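Local coordinates for aminotransferase, class III (Thermomicrobium roseum, PDB 6IO1), which catalyses (S)-enantioselective transamination as a thermostable omega-transaminase, using pyridoxal 5'-phosphate to carry the amino group between substrates, at the interface of chains A and B. Residues are numbered along the deposited sequence; one frame, centred on the assembly and turned at random. Chains: chain A/B, Aminotransferase, class III.

The interface of chains A and B. Residues chain A 59-60, 62-63, 119, 289, 292, 294, 296-298; chain B 84-85, 323-324, 327.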
loop_
_atom_site.group_PDB
_atom_site.type_symbol
_atom_site.label_atom_id
_atom_site.label_comp_id
_atom_site.label_asym_id
_atom_site.label_seq_id
_atom_site.Cartn_x
_atom_site.Cartn_y
_atom_site.Cartn_z
ATOM N N GLY A 59 -8.853 -5.377 15.565
ATOM C CA GLY A 59 -8.705 -5.562 14.138
ATOM C C GLY A 59 -7.376 -6.217 13.828
ATOM O O GLY A 59 -7.248 -7.443 13.893
ATOM N N LEU A 60 -6.375 -5.402 13.487
ATOM C CA LEU A 60 -5.012 -5.867 13.232
ATOM C C LEU A 60 -4.042 -4.939 13.972
ATOM O O LEU A 60 -3.278 -4.192 13.358
ATOM C CB LEU A 60 -4.718 -5.917 11.733
ATOM C CG LEU A 60 -5.435 -7.017 10.948
ATOM C CD1 LEU A 60 -5.057 -6.959 9.477
ATOM C CD2 LEU A 60 -5.120 -8.384 11.531
ATOM N N ASN A 62 -4.684 -2.256 15.359
ATOM C CA ASN A 62 -4.775 -0.883 14.873
ATOM C C ASN A 62 -5.968 -0.069 15.353
ATOM O O ASN A 62 -5.886 1.161 15.295
ATOM C CB ASN A 62 -4.760 -0.852 13.335
ATOM C CG ASN A 62 -5.839 -1.706 12.710
ATOM O OD1 ASN A 62 -6.413 -2.579 13.354
ATOM N ND2 ASN A 62 -6.112 -1.463 11.434
ATOM N N VAL A 63 -7.045 -0.674 15.850
ATOM C CA VAL A 63 -8.189 0.126 16.281
ATOM C C VAL A 63 -7.937 0.607 17.705
ATOM O O VAL A 63 -8.560 0.129 18.660
ATOM C CB VAL A 63 -9.510 -0.655 16.168
ATOM C CG1 VAL A 63 -10.698 0.277 16.374
ATOM C CG2 VAL A 63 -9.607 -1.330 14.810
ATOM N N SER A 119 0.016 4.344 2.550
ATOM C CA SER A 119 -1.274 3.770 2.912
ATOM C C SER A 119 -1.169 2.542 3.807
ATOM O O SER A 119 -2.204 1.975 4.170
ATOM C CB SER A 119 -2.065 3.415 1.649
ATOM O OG SER A 119 -2.401 4.578 0.916
ATOM N N LYS A 289 -1.326 1.945 10.866
ATOM C CA LYS A 289 -2.322 1.406 11.783
ATOM C C LYS A 289 -2.928 2.473 12.693
ATOM O O LYS A 289 -3.725 3.320 12.258
ATOM C CB LYS A 289 -1.694 0.292 12.634
ATOM C CG LYS A 289 -1.177 -0.916 11.855
ATOM C CD LYS A 289 -0.792 -2.051 12.803
ATOM C CE LYS A 289 -0.241 -3.265 12.063
ATOM N NZ LYS A 289 -1.192 -3.819 11.064
ATOM N N THR A 292 -4.546 6.228 12.437
ATOM C CA THR A 292 -5.941 6.546 12.166
ATOM C C THR A 292 -6.894 5.668 12.955
ATOM O O THR A 292 -8.111 5.761 12.754
ATOM C CB THR A 292 -6.252 6.418 10.670
ATOM O OG1 THR A 292 -5.824 5.135 10.195
ATOM C CG2 THR A 292 -5.552 7.512 9.885
ATOM N N GLY A 294 -7.210 2.726 12.343
ATOM C CA GLY A 294 -7.722 1.873 11.294
ATOM C C GLY A 294 -8.933 2.412 10.570
ATOM O O GLY A 294 -9.458 1.726 9.682
ATOM N N VAL A 296 -9.184 4.884 8.434
ATOM C CA VAL A 296 -8.821 5.091 7.032
ATOM C C VAL A 296 -7.395 4.578 6.853
ATOM O O VAL A 296 -6.553 4.794 7.736
ATOM C CB VAL A 296 -8.939 6.571 6.619
ATOM C CG1 VAL A 296 -8.603 6.750 5.147
ATOM C CG2 VAL A 296 -10.335 7.115 6.899
ATOM N N PRO A 297 -7.080 3.888 5.755
ATOM C CA PRO A 297 -5.700 3.418 5.547
ATOM C C PRO A 297 -4.719 4.578 5.500
ATOM O O PRO A 297 -4.837 5.484 4.671
ATOM C CB PRO A 297 -5.780 2.686 4.203
ATOM C CG PRO A 297 -7.196 2.242 4.109
ATOM C CD PRO A 297 -8.003 3.337 4.746
ATOM N N LEU A 298 -3.744 4.546 6.405
ATOM C CA LEU A 298 -2.716 5.574 6.455
ATOM C C LEU A 298 -1.444 4.995 7.053
ATOM O O LEU A 298 -1.494 4.175 7.974
ATOM C CB LEU A 298 -3.173 6.790 7.269
ATOM C CG LEU A 298 -2.182 7.953 7.354
ATOM C CD1 LEU A 298 -1.777 8.414 5.965
ATOM C CD2 LEU A 298 -2.762 9.104 8.149
ATOM N N ALA B 84 -15.630 0.819 11.241
ATOM C CA ALA B 84 -14.661 1.416 10.331
ATOM C C ALA B 84 -13.672 0.397 9.785
ATOM O O ALA B 84 -13.314 0.457 8.604
ATOM C CB ALA B 84 -13.909 2.555 11.024
ATOM N N PHE B 85 -13.213 -0.537 10.615
ATOM C CA PHE B 85 -12.228 -1.513 10.170
ATOM C C PHE B 85 -12.637 -2.899 10.633
ATOM O O PHE B 85 -12.774 -3.147 11.835
ATOM C CB PHE B 85 -10.824 -1.186 10.679
ATOM C CG PHE B 85 -9.773 -2.128 10.166
ATOM C CD1 PHE B 85 -9.523 -2.223 8.808
ATOM C CD2 PHE B 85 -9.055 -2.936 11.033
ATOM C CE1 PHE B 85 -8.567 -3.094 8.322
ATOM C CE2 PHE B 85 -8.095 -3.811 10.552
ATOM C CZ PHE B 85 -7.852 -3.888 9.194
ATOM N N THR B 323 -2.412 -5.176 5.467
ATOM C CA THR B 323 -3.249 -4.989 6.650
ATOM C C THR B 323 -4.638 -4.468 6.293
ATOM O O THR B 323 -5.644 -4.946 6.828
ATOM C CB THR B 323 -2.562 -4.037 7.629
ATOM O OG1 THR B 323 -1.404 -4.674 8.187
ATOM C CG2 THR B 323 -3.511 -3.642 8.752
ATOM N N TYR B 324 -4.716 -3.503 5.380
ATOM C CA TYR B 324 -5.969 -2.829 5.074
ATOM C C TYR B 324 -6.714 -3.462 3.905
ATOM O O TYR B 324 -7.572 -2.808 3.301
ATOM C CB TYR B 324 -5.707 -1.343 4.824
ATOM C CG TYR B 324 -5.445 -0.607 6.114
ATOM C CD1 TYR B 324 -6.356 -0.671 7.159
ATOM C CD2 TYR B 324 -4.277 0.118 6.306
ATOM C CE1 TYR B 324 -6.127 -0.017 8.350
ATOM C CE2 TYR B 324 -4.037 0.777 7.497
ATOM C CZ TYR B 324 -4.967 0.705 8.515
ATOM O OH TYR B 324 -4.742 1.357 9.703
ATOM N N HIS B 327 -10.780 -2.938 3.248
ATOM C CA HIS B 327 -11.221 -1.969 4.240
ATOM C C HIS B 327 -12.704 -1.651 4.045
ATOM O O HIS B 327 -13.109 -1.268 2.938
ATOM C CB HIS B 327 -10.384 -0.694 4.135
ATOM C CG HIS B 327 -10.552 0.237 5.295
ATOM N ND1 HIS B 327 -11.586 1.143 5.374
ATOM C CD2 HIS B 327 -9.817 0.401 6.420
ATOM C CE1 HIS B 327 -11.481 1.826 6.499
ATOM N NE2 HIS B 327 -10.417 1.397 7.152
HETATM O O HOH W 1 -0.392 -6.853 10.081
#
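In class-III, fold-type I aminotransferases the active site lies at the dimer interface, and here the catalytic lysine of chain A, A:Lys289, meets a loop of chain B; it forms the Schiff base with pyridoxal phosphate, but with the cofactor as PMP its amine is not so linked here. The tight part surrounds B:Tyr324: A:Pro297 packs over one face of its ring, toward the rim, CA 3.8 Å from the centroid, while methyl CG2 of B:Thr323, from the tyrosine's own chain, lies more loosely over the other. Proline suits this place because its rigid pyrrolidine serves two rings at once: its CD also sits over the centre of the B:His327 imidazole. With CG anti to its backbone N, B:His327 sends NE2, 2.7 Å away, to the carbonyl O of A:Gly294, nearly in both the ring and carbonyl planes and fairly straight (159° at H). Without a side chain, A:Gly294 lets its CA lie 3.8 Å from B:Tyr324 CE1. The A:Asn62 amide stands upright on the B:Phe85 ring, the planes 89° apart, with ND2 over the rim; its OD1 takes the backbone N of A:Leu60 at 2.8 Å, which helps hold the amide's rotation, although the N-H comes from above the carbonyl plane. At the other end hydrogen bonds replace ring packing. There A:Lys289, extended until it bends at chi4 (-58°), brings NZ 3.0 Å from the hydroxyl OG1 of B:Thr323, while A:Leu60 O also accepts from the amine. A water bridges NZ and OG1, and threonine fits because its methyl packs against A:Leu60 CD1.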